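Local atomic coordinates of serine-pyruvate aminotransferase (AgxT) (Sulfolobus solfataricus, PDB entry 3ZRP), a protein that probably catalyses transfer of the amino group of serine to pyruvate, and perhaps that of alanine to glyoxylate, with pyridoxal 5'-phosphate as cofactor. Residues Lys79-Ser84 with Asn102-Arg107; Tyr128-Leu133 with Val157-Val162; Leu285-Val290 with Glu365-Gly370; Thr302-Lys307 with Phe336-Met341. All coordinates share one frame; numbering follows the deposited sequence. Where two conformers were deposited one is given.

Interaction 1 of 4, residues Lys79-Ser84 with Asn102-Arg107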
loop_
_atom_site.group_PDB
_atom_site.type_symbol
_atom_site.label_atom_id
_atom_site.label_comp_id
_atom_site.label_asym_id
_atom_site.label_seq_id
_atom_site.Cartn_x
_atom_site.Cartn_y
_atom_site.Cartn_z
ATOM N N LYS A 79 16.653 22.914 4.266
ATOM C CA LYS A 79 17.861 22.445 3.596
ATOM C C LYS A 79 18.200 21.004 3.968
ATOM O O LYS A 79 18.289 20.629 5.147
ATOM C CB LYS A 79 19.056 23.364 3.874
ATOM C CG LYS A 79 18.924 24.714 3.173
ATOM C CD LYS A 79 20.027 25.659 3.633
ATOM C CE LYS A 79 21.381 25.286 3.026
ATOM N NZ LYS A 79 22.500 25.735 3.897
ATOM N N ILE A 80 18.361 20.213 2.924
ATOM C CA ILE A 80 18.542 18.769 3.036
ATOM C C ILE A 80 19.882 18.393 2.403
ATOM O O ILE A 80 20.202 18.800 1.269
ATOM C CB ILE A 80 17.400 17.990 2.287
ATOM C CG1 ILE A 80 16.025 18.317 2.888
ATOM C CG2 ILE A 80 17.696 16.456 2.257
ATOM C CD1 ILE A 80 14.850 17.828 2.013
ATOM N N LEU A 81 20.623 17.570 3.125
ATOM C CA LEU A 81 21.827 16.896 2.602
ATOM C C LEU A 81 21.582 15.383 2.465
ATOM O O LEU A 81 21.286 14.697 3.448
ATOM C CB LEU A 81 23.023 17.137 3.533
ATOM C CG LEU A 81 24.326 16.480 3.037
ATOM C CD1 LEU A 81 24.875 17.165 1.794
ATOM C CD2 LEU A 81 25.355 16.438 4.172
ATOM N N VAL A 82 21.670 14.897 1.237
ATOM C CA VAL A 82 21.565 13.460 0.935
ATOM C C VAL A 82 22.951 12.862 0.706
ATOM O O VAL A 82 23.720 13.329 -0.137
ATOM C CB VAL A 82 20.728 13.226 -0.332
ATOM C CG1 VAL A 82 20.685 11.704 -0.681
ATOM C CG2 VAL A 82 19.330 13.780 -0.130
ATOM N N VAL A 83 23.246 11.808 1.452
ATOM C CA VAL A 83 24.499 11.055 1.295
ATOM C C VAL A 83 24.178 9.797 0.487
ATOM O O VAL A 83 23.696 8.814 1.050
ATOM C CB VAL A 83 25.061 10.688 2.678
ATOM C CG1 VAL A 83 26.385 9.938 2.517
ATOM C CG2 VAL A 83 25.304 12.008 3.539
ATOM N N SER A 84 24.404 9.858 -0.825
ATOM C CA SER A 84 24.006 8.817 -1.762
ATOM C C SER A 84 25.151 7.971 -2.342
ATOM O O SER A 84 26.014 8.471 -3.084
ATOM C CB SER A 84 23.265 9.438 -2.928
ATOM O OG SER A 84 23.015 8.447 -3.906
ATOM N N ASN A 102 15.362 22.502 -0.501
ATOM C CA ASN A 102 16.667 22.645 -1.121
ATOM C C ASN A 102 17.494 21.399 -0.857
ATOM O O ASN A 102 17.689 21.005 0.298
ATOM C CB ASN A 102 17.383 23.879 -0.578
ATOM C CG ASN A 102 16.669 25.170 -0.951
ATOM O OD1 ASN A 102 16.463 25.469 -2.132
ATOM N ND2 ASN A 102 16.287 25.943 0.055
ATOM N N VAL A 103 18.005 20.800 -1.918
ATOM C CA VAL A 103 18.743 19.542 -1.778
ATOM C C VAL A 103 20.181 19.609 -2.289
ATOM O O VAL A 103 20.435 20.041 -3.419
ATOM C CB VAL A 103 18.012 18.400 -2.516
ATOM C CG1 VAL A 103 18.792 17.082 -2.376
ATOM C CG2 VAL A 103 16.601 18.258 -1.969
ATOM N N LYS A 104 21.112 19.149 -1.464
ATOM C CA LYS A 104 22.473 18.895 -1.914
ATOM C C LYS A 104 22.780 17.407 -1.732
ATOM O O LYS A 104 22.438 16.837 -0.696
ATOM C CB LYS A 104 23.481 19.737 -1.123
ATOM C CG LYS A 104 24.935 19.513 -1.571
ATOM C CD LYS A 104 25.837 20.677 -1.210
ATOM C CE LYS A 104 27.305 20.338 -1.461
ATOM N NZ LYS A 104 27.574 20.287 -2.927
ATOM N N VAL A 105 23.425 16.803 -2.729
ATOM C CA VAL A 105 23.795 15.382 -2.673
ATOM C C VAL A 105 25.324 15.182 -2.687
ATOM O O VAL A 105 26.012 15.747 -3.523
ATOM C CB VAL A 105 23.159 14.559 -3.843
ATOM C CG1 VAL A 105 23.349 13.063 -3.605
ATOM C CG2 VAL A 105 21.661 14.874 -4.014
ATOM N N LEU A 106 25.845 14.419 -1.722
ATOM C CA LEU A 106 27.236 13.932 -1.766
ATOM C C LEU A 106 27.254 12.514 -2.360
ATOM O O LEU A 106 26.471 11.655 -1.932
ATOM C CB LEU A 106 27.843 13.882 -0.357
ATOM C CG LEU A 106 27.974 15.192 0.434
ATOM C CD1 LEU A 106 28.471 14.908 1.860
ATOM C CD2 LEU A 106 28.910 16.156 -0.315
ATOM N N ARG A 107 28.123 12.277 -3.344
ATOM C CA ARG A 107 28.293 10.926 -3.901
ATOM C C ARG A 107 29.770 10.505 -3.907
ATOM O O ARG A 107 30.654 11.386 -4.018
ATOM C CB ARG A 107 27.777 10.915 -5.351
ATOM C CG ARG A 107 26.277 11.133 -5.467
ATOM C CD ARG A 107 25.818 11.054 -6.912
ATOM N NE ARG A 107 24.360 11.150 -6.978
ATOM C CZ ARG A 107 23.676 12.286 -7.082
ATOM N NH1 ARG A 107 24.303 13.469 -7.132
ATOM N NH2 ARG A 107 22.348 12.239 -7.146
HETATM O O HOH W 1 20.205 21.662 0.716
#

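Interaction 2 of 4, residues Tyr128-Leu133 with Val157-Val162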
loop_
_atom_site.group_PDB
_atom_site.type_symbol
_atom_site.label_atom_id
_atom_site.label_comp_id
_atom_site.label_asym_id
_atom_site.label_seq_id
_atom_site.Cartn_x
_atom_site.Cartn_y
_atom_site.Cartn_z
ATOM N N TYR A 128 22.281 22.536 7.733
ATOM C CA TYR A 128 21.295 21.610 7.157
ATOM C C TYR A 128 20.241 21.229 8.188
ATOM O O TYR A 128 20.562 20.934 9.357
ATOM C CB TYR A 128 22.000 20.347 6.635
ATOM C CG TYR A 128 22.763 20.583 5.374
ATOM C CD1 TYR A 128 22.096 20.645 4.140
ATOM C CD2 TYR A 128 24.159 20.789 5.399
ATOM C CE1 TYR A 128 22.806 20.881 2.970
ATOM C CE2 TYR A 128 24.874 21.031 4.236
ATOM C CZ TYR A 128 24.194 21.066 3.032
ATOM O OH TYR A 128 24.880 21.302 1.882
ATOM N N LYS A 129 18.983 21.230 7.766
ATOM C CA LYS A 129 17.886 20.781 8.627
ATOM C C LYS A 129 17.887 19.247 8.748
ATOM O O LYS A 129 17.736 18.692 9.840
ATOM C CB LYS A 129 16.559 21.296 8.032
ATOM C CG LYS A 129 15.244 20.576 8.398
ATOM C CD LYS A 129 14.726 20.955 9.756
ATOM C CE LYS A 129 13.288 20.467 9.961
ATOM N NZ LYS A 129 12.264 21.515 9.590
ATOM N N LEU A 130 18.097 18.581 7.623
ATOM C CA LEU A 130 17.959 17.130 7.550
ATOM C C LEU A 130 19.070 16.479 6.736
ATOM O O LEU A 130 19.406 16.940 5.633
ATOM C CB LEU A 130 16.585 16.759 6.961
ATOM C CG LEU A 130 16.227 15.277 6.961
ATOM C CD1 LEU A 130 14.781 15.100 7.407
ATOM C CD2 LEU A 130 16.460 14.653 5.559
ATOM N N VAL A 131 19.620 15.392 7.286
ATOM C CA VAL A 131 20.583 14.566 6.584
ATOM C C VAL A 131 19.980 13.170 6.351
ATOM O O VAL A 131 19.487 12.541 7.280
ATOM C CB VAL A 131 21.932 14.446 7.368
ATOM C CG1 VAL A 131 22.913 13.570 6.580
ATOM C CG2 VAL A 131 22.512 15.849 7.617
ATOM N N ALA A 132 20.032 12.715 5.100
ATOM C CA ALA A 132 19.527 11.405 4.707
ATOM C C ALA A 132 20.672 10.461 4.381
ATOM O O ALA A 132 21.529 10.763 3.516
ATOM C CB ALA A 132 18.568 11.521 3.469
ATOM N N LEU A 133 20.659 9.300 5.040
ATOM C CA LEU A 133 21.659 8.250 4.826
ATOM C C LEU A 133 20.978 6.984 4.273
ATOM O O LEU A 133 19.776 6.789 4.483
ATOM C CB LEU A 133 22.342 7.921 6.149
ATOM C CG LEU A 133 22.967 9.028 7.007
ATOM C CD1 LEU A 133 23.635 8.366 8.213
ATOM C CD2 LEU A 133 23.998 9.814 6.214
ATOM N N VAL A 157 23.371 19.101 12.915
ATOM C CA VAL A 157 22.139 18.991 12.099
ATOM C C VAL A 157 20.918 18.730 12.944
ATOM O O VAL A 157 21.013 18.134 14.026
ATOM C CB VAL A 157 22.273 17.920 10.948
ATOM C CG1 VAL A 157 23.457 18.232 10.095
ATOM C CG2 VAL A 157 22.387 16.519 11.501
ATOM N N GLU A 158 19.764 19.216 12.496
ATOM C CA GLU A 158 18.554 19.070 13.301
ATOM C C GLU A 158 18.021 17.634 13.262
ATOM O O GLU A 158 17.631 17.085 14.288
ATOM C CB GLU A 158 17.475 20.051 12.843
ATOM C CG GLU A 158 17.870 21.529 12.936
ATOM C CD GLU A 158 16.779 22.436 12.418
ATOM O OE1 GLU A 158 15.609 22.260 12.826
ATOM O OE2 GLU A 158 17.073 23.300 11.573
ATOM N N LEU A 159 18.022 17.030 12.071
ATOM C CA LEU A 159 17.365 15.726 11.878
ATOM C C LEU A 159 18.225 14.768 11.064
ATOM O O LEU A 159 18.836 15.168 10.084
ATOM C CB LEU A 159 16.003 15.906 11.177
ATOM C CG LEU A 159 14.888 16.651 11.907
ATOM C CD1 LEU A 159 13.670 16.895 10.963
ATOM C CD2 LEU A 159 14.452 15.883 13.159
ATOM N N ILE A 160 18.257 13.498 11.473
ATOM C CA ILE A 160 18.954 12.461 10.689
ATOM C C ILE A 160 17.993 11.299 10.398
ATOM O O ILE A 160 17.357 10.771 11.310
ATOM C CB ILE A 160 20.227 11.958 11.435
ATOM C CG1 ILE A 160 21.209 13.129 11.672
ATOM C CG2 ILE A 160 20.987 10.899 10.626
ATOM C CD1 ILE A 160 22.312 12.758 12.662
ATOM N N VAL A 161 17.881 10.963 9.115
ATOM C CA VAL A 161 17.041 9.867 8.664
ATOM C C VAL A 161 17.910 8.807 7.991
ATOM O O VAL A 161 18.874 9.131 7.264
ATOM C CB VAL A 161 15.858 10.344 7.748
ATOM C CG1 VAL A 161 15.107 11.520 8.396
ATOM C CG2 VAL A 161 16.328 10.714 6.338
ATOM N N VAL A 162 17.583 7.543 8.241
ATOM C CA VAL A 162 18.348 6.433 7.643
ATOM C C VAL A 162 17.395 5.497 6.934
ATOM O O VAL A 162 16.438 5.020 7.532
ATOM C CB VAL A 162 19.124 5.615 8.702
ATOM C CG1 VAL A 162 19.938 4.496 8.044
ATOM C CG2 VAL A 162 20.041 6.545 9.580
HETATM O O HOH W 2 13.151 23.119 11.994
#

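Interaction 3 of 4, residues Leu285-Val290 with Glu365-Gly370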
loop_
_atom_site.group_PDB
_atom_site.type_symbol
_atom_site.label_atom_id
_atom_site.label_comp_id
_atom_site.label_asym_id
_atom_site.label_seq_id
_atom_site.Cartn_x
_atom_site.Cartn_y
_atom_site.Cartn_z
ATOM N N LEU A 285 36.559 -18.443 -6.158
ATOM C CA LEU A 285 36.261 -18.630 -7.588
ATOM C C LEU A 285 37.065 -17.659 -8.452
ATOM O O LEU A 285 37.092 -17.775 -9.689
ATOM C CB LEU A 285 34.761 -18.464 -7.874
ATOM C CG LEU A 285 33.791 -19.633 -7.590
ATOM C CD1 LEU A 285 32.310 -19.206 -7.704
ATOM C CD2 LEU A 285 34.046 -20.823 -8.472
ATOM N N GLY A 286 37.704 -16.690 -7.796
ATOM C CA GLY A 286 38.407 -15.615 -8.499
ATOM C C GLY A 286 37.472 -14.560 -9.065
ATOM O O GLY A 286 37.820 -13.888 -10.028
ATOM N N LEU A 287 36.291 -14.408 -8.462
ATOM C CA LEU A 287 35.341 -13.365 -8.860
ATOM C C LEU A 287 35.506 -12.098 -8.008
ATOM O O LEU A 287 35.800 -12.169 -6.805
ATOM C CB LEU A 287 33.894 -13.880 -8.784
ATOM C CG LEU A 287 33.496 -15.005 -9.753
ATOM C CD1 LEU A 287 32.194 -15.695 -9.305
ATOM C CD2 LEU A 287 33.394 -14.480 -11.181
ATOM N N GLU A 288 35.317 -10.950 -8.658
ATOM C CA GLU A 288 35.454 -9.635 -8.033
ATOM C C GLU A 288 34.100 -9.116 -7.532
ATOM O O GLU A 288 33.101 -9.201 -8.238
ATOM C CB GLU A 288 36.035 -8.643 -9.043
ATOM C CG GLU A 288 36.502 -7.312 -8.453
ATOM C CD GLU A 288 37.041 -6.343 -9.512
ATOM O OE1 GLU A 288 37.356 -6.793 -10.637
ATOM O OE2 GLU A 288 37.159 -5.133 -9.213
ATOM N N ILE A 289 34.099 -8.571 -6.316
ATOM C CA ILE A 289 32.893 -7.991 -5.711
ATOM C C ILE A 289 32.728 -6.517 -6.150
ATOM O O ILE A 289 33.719 -5.795 -6.321
ATOM C CB ILE A 289 32.943 -8.163 -4.177
ATOM C CG1 ILE A 289 32.889 -9.667 -3.825
ATOM C CG2 ILE A 289 31.811 -7.410 -3.488
ATOM C CD1 ILE A 289 33.160 -9.987 -2.342
ATOM N N VAL A 290 31.486 -6.077 -6.360
ATOM C CA VAL A 290 31.220 -4.690 -6.789
ATOM C C VAL A 290 31.665 -3.667 -5.726
ATOM O O VAL A 290 32.372 -2.702 -6.051
ATOM C CB VAL A 290 29.735 -4.474 -7.159
ATOM C CG1 VAL A 290 29.403 -2.979 -7.277
ATOM C CG2 VAL A 290 29.433 -5.164 -8.465
ATOM N N GLU A 365 32.985 -17.841 -18.246
ATOM C CA GLU A 365 33.570 -16.861 -17.333
ATOM C C GLU A 365 34.817 -17.463 -16.678
ATOM O O GLU A 365 34.754 -18.566 -16.121
ATOM C CB GLU A 365 32.545 -16.409 -16.278
ATOM C CG GLU A 365 33.058 -15.366 -15.260
ATOM C CD GLU A 365 33.253 -13.974 -15.866
ATOM O OE1 GLU A 365 32.697 -13.695 -16.948
ATOM O OE2 GLU A 365 33.967 -13.157 -15.254
ATOM N N PRO A 366 35.959 -16.752 -16.751
ATOM C CA PRO A 366 37.191 -17.249 -16.130
ATOM C C PRO A 366 37.049 -17.419 -14.614
ATOM O O PRO A 366 37.028 -16.430 -13.871
ATOM C CB PRO A 366 38.237 -16.168 -16.464
ATOM C CG PRO A 366 37.483 -15.028 -17.079
ATOM C CD PRO A 366 36.185 -15.546 -17.563
ATOM N N ILE A 367 36.940 -18.666 -14.172
ATOM C CA ILE A 367 36.841 -18.974 -12.753
ATOM C C ILE A 367 37.713 -20.164 -12.364
ATOM O O ILE A 367 38.144 -20.941 -13.224
ATOM C CB ILE A 367 35.369 -19.266 -12.329
ATOM C CG1 ILE A 367 34.764 -20.378 -13.197
ATOM C CG2 ILE A 367 34.524 -18.007 -12.422
ATOM C CD1 ILE A 367 33.511 -21.010 -12.600
ATOM N N ARG A 368 37.964 -20.291 -11.061
ATOM C CA ARG A 368 38.732 -21.407 -10.524
ATOM C C ARG A 368 37.793 -22.538 -10.076
ATOM O O ARG A 368 37.256 -22.511 -8.959
ATOM C CB ARG A 368 39.623 -20.935 -9.366
ATOM C CG ARG A 368 40.485 -19.710 -9.707
ATOM C CD ARG A 368 41.667 -19.558 -8.772
ATOM N NE ARG A 368 41.365 -18.795 -7.559
ATOM C CZ ARG A 368 41.576 -17.489 -7.414
ATOM N NH1 ARG A 368 42.069 -16.766 -8.416
ATOM N NH2 ARG A 368 41.284 -16.905 -6.258
ATOM N N PHE A 369 37.601 -23.530 -10.950
ATOM C CA PHE A 369 36.710 -24.671 -10.674
ATOM C C PHE A 369 37.123 -25.478 -9.449
ATOM O O PHE A 369 38.312 -25.604 -9.143
ATOM C CB PHE A 369 36.594 -25.614 -11.874
ATOM C CG PHE A 369 36.506 -24.918 -13.198
ATOM C CD1 PHE A 369 35.382 -24.176 -13.550
ATOM C CD2 PHE A 369 37.546 -25.031 -14.116
ATOM C CE1 PHE A 369 35.301 -23.552 -14.802
ATOM C CE2 PHE A 369 37.482 -24.395 -15.361
ATOM C CZ PHE A 369 36.358 -23.657 -15.703
ATOM N N GLY A 370 36.128 -26.018 -8.749
ATOM C CA GLY A 370 36.353 -26.915 -7.623
ATOM C C GLY A 370 36.817 -26.261 -6.349
ATOM O O GLY A 370 37.243 -26.951 -5.414
#

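Interaction 4 of 4, residues Thr302-Lys307 with Phe336-Met341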
loop_
_atom_site.group_PDB
_atom_site.type_symbol
_atom_site.label_atom_id
_atom_site.label_comp_id
_atom_site.label_asym_id
_atom_site.label_seq_id
_atom_site.Cartn_x
_atom_site.Cartn_y
_atom_site.Cartn_z
ATOM N N THR A 302 25.340 -8.760 -2.263
ATOM C CA THR A 302 26.692 -8.768 -2.808
ATOM C C THR A 302 26.590 -8.682 -4.318
ATOM O O THR A 302 25.871 -9.455 -4.930
ATOM C CB THR A 302 27.445 -10.087 -2.417
ATOM O OG1 THR A 302 27.446 -10.224 -0.989
ATOM C CG2 THR A 302 28.895 -10.044 -2.912
ATOM N N GLY A 303 27.306 -7.729 -4.913
ATOM C CA GLY A 303 27.336 -7.581 -6.371
ATOM C C GLY A 303 28.519 -8.371 -6.913
ATOM O O GLY A 303 29.623 -8.347 -6.323
ATOM N N VAL A 304 28.299 -9.072 -8.029
ATOM C CA VAL A 304 29.282 -10.026 -8.548
ATOM C C VAL A 304 29.638 -9.589 -9.954
ATOM O O VAL A 304 28.821 -9.681 -10.856
ATOM C CB VAL A 304 28.749 -11.506 -8.529
ATOM C CG1 VAL A 304 29.820 -12.491 -8.971
ATOM C CG2 VAL A 304 28.239 -11.907 -7.115
ATOM N N ILE A 305 30.855 -9.065 -10.119
ATOM C CA ILE A 305 31.319 -8.597 -11.420
ATOM C C ILE A 305 31.607 -9.787 -12.359
ATOM O O ILE A 305 32.250 -10.764 -11.955
ATOM C CB ILE A 305 32.565 -7.676 -11.292
ATOM C CG1 ILE A 305 32.190 -6.372 -10.561
ATOM C CG2 ILE A 305 33.135 -7.335 -12.676
ATOM C CD1 ILE A 305 33.350 -5.690 -9.859
ATOM N N LEU A 306 31.090 -9.686 -13.580
ATOM C CA LEU A 306 31.352 -10.638 -14.664
ATOM C C LEU A 306 32.240 -10.017 -15.741
ATOM O O LEU A 306 31.875 -9.012 -16.361
ATOM C CB LEU A 306 30.043 -11.122 -15.295
ATOM C CG LEU A 306 29.162 -12.009 -14.410
ATOM C CD1 LEU A 306 27.814 -12.256 -15.065
ATOM C CD2 LEU A 306 29.864 -13.322 -14.076
ATOM N N LYS A 307 33.396 -10.638 -15.972
ATOM C CA LYS A 307 34.391 -10.139 -16.923
ATOM C C LYS A 307 34.104 -10.564 -18.364
ATOM O O LYS A 307 34.475 -9.865 -19.305
ATOM C CB LYS A 307 35.794 -10.598 -16.499
ATOM C CG LYS A 307 36.224 -10.098 -15.117
ATOM C CD LYS A 307 36.826 -8.699 -15.203
ATOM C CE LYS A 307 36.529 -7.858 -13.963
ATOM N NZ LYS A 307 36.864 -8.515 -12.669
ATOM N N PHE A 336 25.841 -9.156 -11.623
ATOM C CA PHE A 336 24.552 -9.571 -11.073
ATOM C C PHE A 336 24.643 -9.485 -9.558
ATOM O O PHE A 336 25.723 -9.337 -9.002
ATOM C CB PHE A 336 24.127 -10.981 -11.569
ATOM C CG PHE A 336 24.952 -12.113 -11.006
ATOM C CD1 PHE A 336 26.158 -12.477 -11.598
ATOM C CD2 PHE A 336 24.525 -12.814 -9.878
ATOM C CE1 PHE A 336 26.940 -13.517 -11.081
ATOM C CE2 PHE A 336 25.300 -13.861 -9.347
ATOM C CZ PHE A 336 26.512 -14.212 -9.957
ATOM N N ARG A 337 23.511 -9.557 -8.878
ATOM C CA ARG A 337 23.501 -9.451 -7.431
ATOM C C ARG A 337 22.968 -10.694 -6.757
ATOM O O ARG A 337 22.018 -11.324 -7.234
ATOM C CB ARG A 337 22.656 -8.261 -6.997
ATOM C CG ARG A 337 23.292 -6.914 -7.317
ATOM C CD ARG A 337 22.322 -5.790 -6.937
ATOM N NE ARG A 337 21.188 -5.745 -7.859
ATOM C CZ ARG A 337 20.056 -5.076 -7.646
ATOM N NH1 ARG A 337 19.875 -4.387 -6.526
ATOM N NH2 ARG A 337 19.093 -5.065 -8.570
ATOM N N ILE A 338 23.567 -11.015 -5.615
ATOM C CA ILE A 338 23.067 -12.056 -4.747
ATOM C C ILE A 338 22.393 -11.401 -3.556
ATOM O O ILE A 338 23.014 -10.641 -2.830
ATOM C CB ILE A 338 24.207 -12.997 -4.239
ATOM C CG1 ILE A 338 25.061 -13.525 -5.398
ATOM C CG2 ILE A 338 23.621 -14.167 -3.438
ATOM C CD1 ILE A 338 26.352 -14.230 -4.917
ATOM N N GLY A 339 21.117 -11.705 -3.353
ATOM C CA GLY A 339 20.418 -11.288 -2.165
ATOM C C GLY A 339 20.485 -12.397 -1.156
ATOM O O GLY A 339 20.086 -13.524 -1.465
ATOM N N HIS A 340 21.006 -12.102 0.035
ATOM C CA HIS A 340 21.154 -13.090 1.092
ATOM C C HIS A 340 20.651 -12.462 2.367
ATOM O O HIS A 340 21.406 -11.932 3.155
ATOM C CB HIS A 340 22.612 -13.616 1.226
ATOM C CG HIS A 340 23.675 -12.558 1.041
ATOM N ND1 HIS A 340 24.024 -11.665 2.037
ATOM C CD2 HIS A 340 24.471 -12.269 -0.013
ATOM C CE1 HIS A 340 24.983 -10.868 1.590
ATOM N NE2 HIS A 340 25.269 -11.207 0.351
ATOM N N MET A 341 19.334 -12.527 2.564
ATOM C CA MET A 341 18.687 -11.801 3.637
ATOM C C MET A 341 17.352 -12.425 4.036
ATOM O O MET A 341 16.704 -13.101 3.244
ATOM C CB MET A 341 18.482 -10.323 3.262
ATOM C CG MET A 341 17.398 -10.127 2.169
ATOM S SD MET A 341 17.156 -8.397 1.701
ATOM C CE MET A 341 18.230 -8.292 0.262
#

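Interaction 1 of 4, residues Lys79-Ser84 with Asn102-Arg107
Ile80, Val82 and Ser84 bond in step to Asn102, Lys104 and Leu106 along two parallel strands whose axes cross at -22°, with Ile80 N reaching Asn102 O at 2.8 Å and Leu106 N reaching Val82 O at 2.9 Å. A water donates to Ile80 O and, more weakly, to Asn102 O. On one face Leu81 sets CG anti to its backbone N (chi1 -179°), and its CD1 meets Leu106 CG at 3.9 Å and the aliphatic start of Lys104. An alanine at Leu81 would probably open a gap beside Leu106 and strip Lys104 CG of this apolar neighbour. On the other face Val82 packs CG2 on Val103 CG1 at 4.0 Å and lies side by side with Val105. Val105 CG1 also touches Ser84 CB at 3.7 Å and sits over the centre of one face of the Arg107 guanidinium, which is tied to Asp90 and Glu93; Ser84 OG shares Asp90. The pair belongs to a beta-alpha-beta unit whose connecting helix 87-96 covers Ile80, Val82, Val103 and Val105. Helix 116-125 packs against Leu81, Val83 and Lys104 on the opposite face, while strand 128-134 pairs with the far edge of 79-83.

Interaction 2 of 4, residues Tyr128-Leu133 with Val157-Val162
Val131 and Val157 meet through methyls that both stand anti to their own carbonyl carbons: Val157 CG1 (chi1 -56°) comes to 3.6 Å from Val131 CG2, the two side chains crossing at about a right angle. Lys129 starts with CG anti to its backbone N and then bends at chi2 (79°), after which the chain runs beside Leu159 and brings CE to 3.7 Å from Leu159 CD1. Its ammonium forms a salt bridge with Asp78. A water links Lys129 NZ to Glu158 OE1 as well, but Glu158 is modelled in two conformers, so this bridge is less certain.

The backbones turn a corner at Lys129 and at Glu158, then run parallel. Leu159 N reaches Lys129 O at 2.8 Å through a bent bond (130° at the hydrogen), whereas Val161 N points almost straight at Val131 O, 2.9 Å away. Leu133 N closes the series on Val161 O. Beyond these residues the second strand leads to Asp163, which lines the cofactor pocket; the side chain of Val162 is about 9 Å from the pyridoxal phosphate. This is the buried middle of the mixed sheet. Helix 146-153 packs on Val131, Leu133 and Ile160, Val70 touches Leu130 and Val161 on the other face, and the pair is flanked by strand 79-83 beside 128-134 and strand 182-186 beside 157-163.

Interaction 3 of 4, residues Leu285-Val290 with Glu365-Gly370
Leu285 O receives the backbone N of Arg368 at 3.0 Å, from above the carbonyl plane rather than in it (C=O...N 123°). Ile367 CA adds a C-H contact to the same oxygen at 3.3 Å. Around this bond the apolar side chains pair alongside one another: Leu285 CD2 lies 4.2 Å from Ile367 CD1, and Leu287 CD2 lies 3.9 Å from Ile367 CG2. With CG1 between its backbone N and carbonyl carbon (chi1 55°), Ile367 has CG2 left anti to the carbonyl carbon, on the side of Leu287, while CD1 ends the branch toward Leu285. Leu285 CD2 also comes to 3.7 Å from Arg368 O, a carbonyl oxygen that the contact buries and that has no partner in the model. In one of its two conformers the Arg368 guanidinium places a face over Gly286 CA.

Further out, Gly286 ends helix 264-284 in a Schellman motif, where the chain leaves the helix and runs on to Leu287. Leu287 CD2 touches Glu365 CG as well, and the Glu365 carboxylate accepts bonds from the amides of Lys307, Val308 and Ala309. The contact thus joins the exit of helix 264-284 to the connection between helices 346-363 and 372-381; helix 346-363 packs on Leu285 and Leu287, and strand 301-305 meets Leu287 through Val304.

Interaction 4 of 4, residues Thr302-Lys307 with Phe336-Met341
Phe336 turns one ring face to Val304, whose CB sits 4.0 Å from the ring centroid and 22° off its normal, a CH-pi contact offset toward the rim. Leu306 comes instead at the ring edge, its CD1 near the ring plane and 3.8 Å from Phe336 CD1. CG of Phe336 lies between the backbone N and the carbonyl carbon (chi1 70°), which starts the ring off on this side. An alanine in place of Phe336 would probably leave a gap between Val304 and Leu306 in the buried core. Val304 CG1 lies against Phe336 CE1, and its CG2 reaches across to Ile338 CD1 at 3.7 Å. At the far end Thr302 OG1 approaches the His340 ring at its edge, near the plane, and hydrogen-bonds NE2 at 2.7 Å.

Beneath these side chains the strands are antiparallel: Thr302 and Ile338 exchange two backbone bonds, as do Val304 and Phe336. Arg337 leaves by the opposite face, where its guanidinium bonds to the carbonyls of Pro327 and of Thr138, a cofactor-binding residue. The chemistry is therefore divided: greasy packing fills one end, while at the other the buried imidazole is held at NE2 by Thr302 and more weakly at ND1 by Asn299 O, which should restrict its rotation.

From the N terminus, interaction 1 closes a short loop through helix 87-96, and interaction 2 follows in series, closing its own loop from 128-133 to 157-162. The two are neighbours in the large mixed sheet, since strands 79-83 and 128-134 pair directly there. Much later in the chain, interaction 3 closes a long loop from 285-290 to 365-370, and interaction 4 is nested inside it. These two touch: Glu288 forms a salt bridge with Lys307, just after strand 301-305. Interactions 1 and 2 thus join strands of the large mixed sheet, interaction 4 pairs two strands of the small antiparallel sheet, and interaction 3 ties the loops that follow helices 264-284 and 346-363, with no direct touch between the pairs.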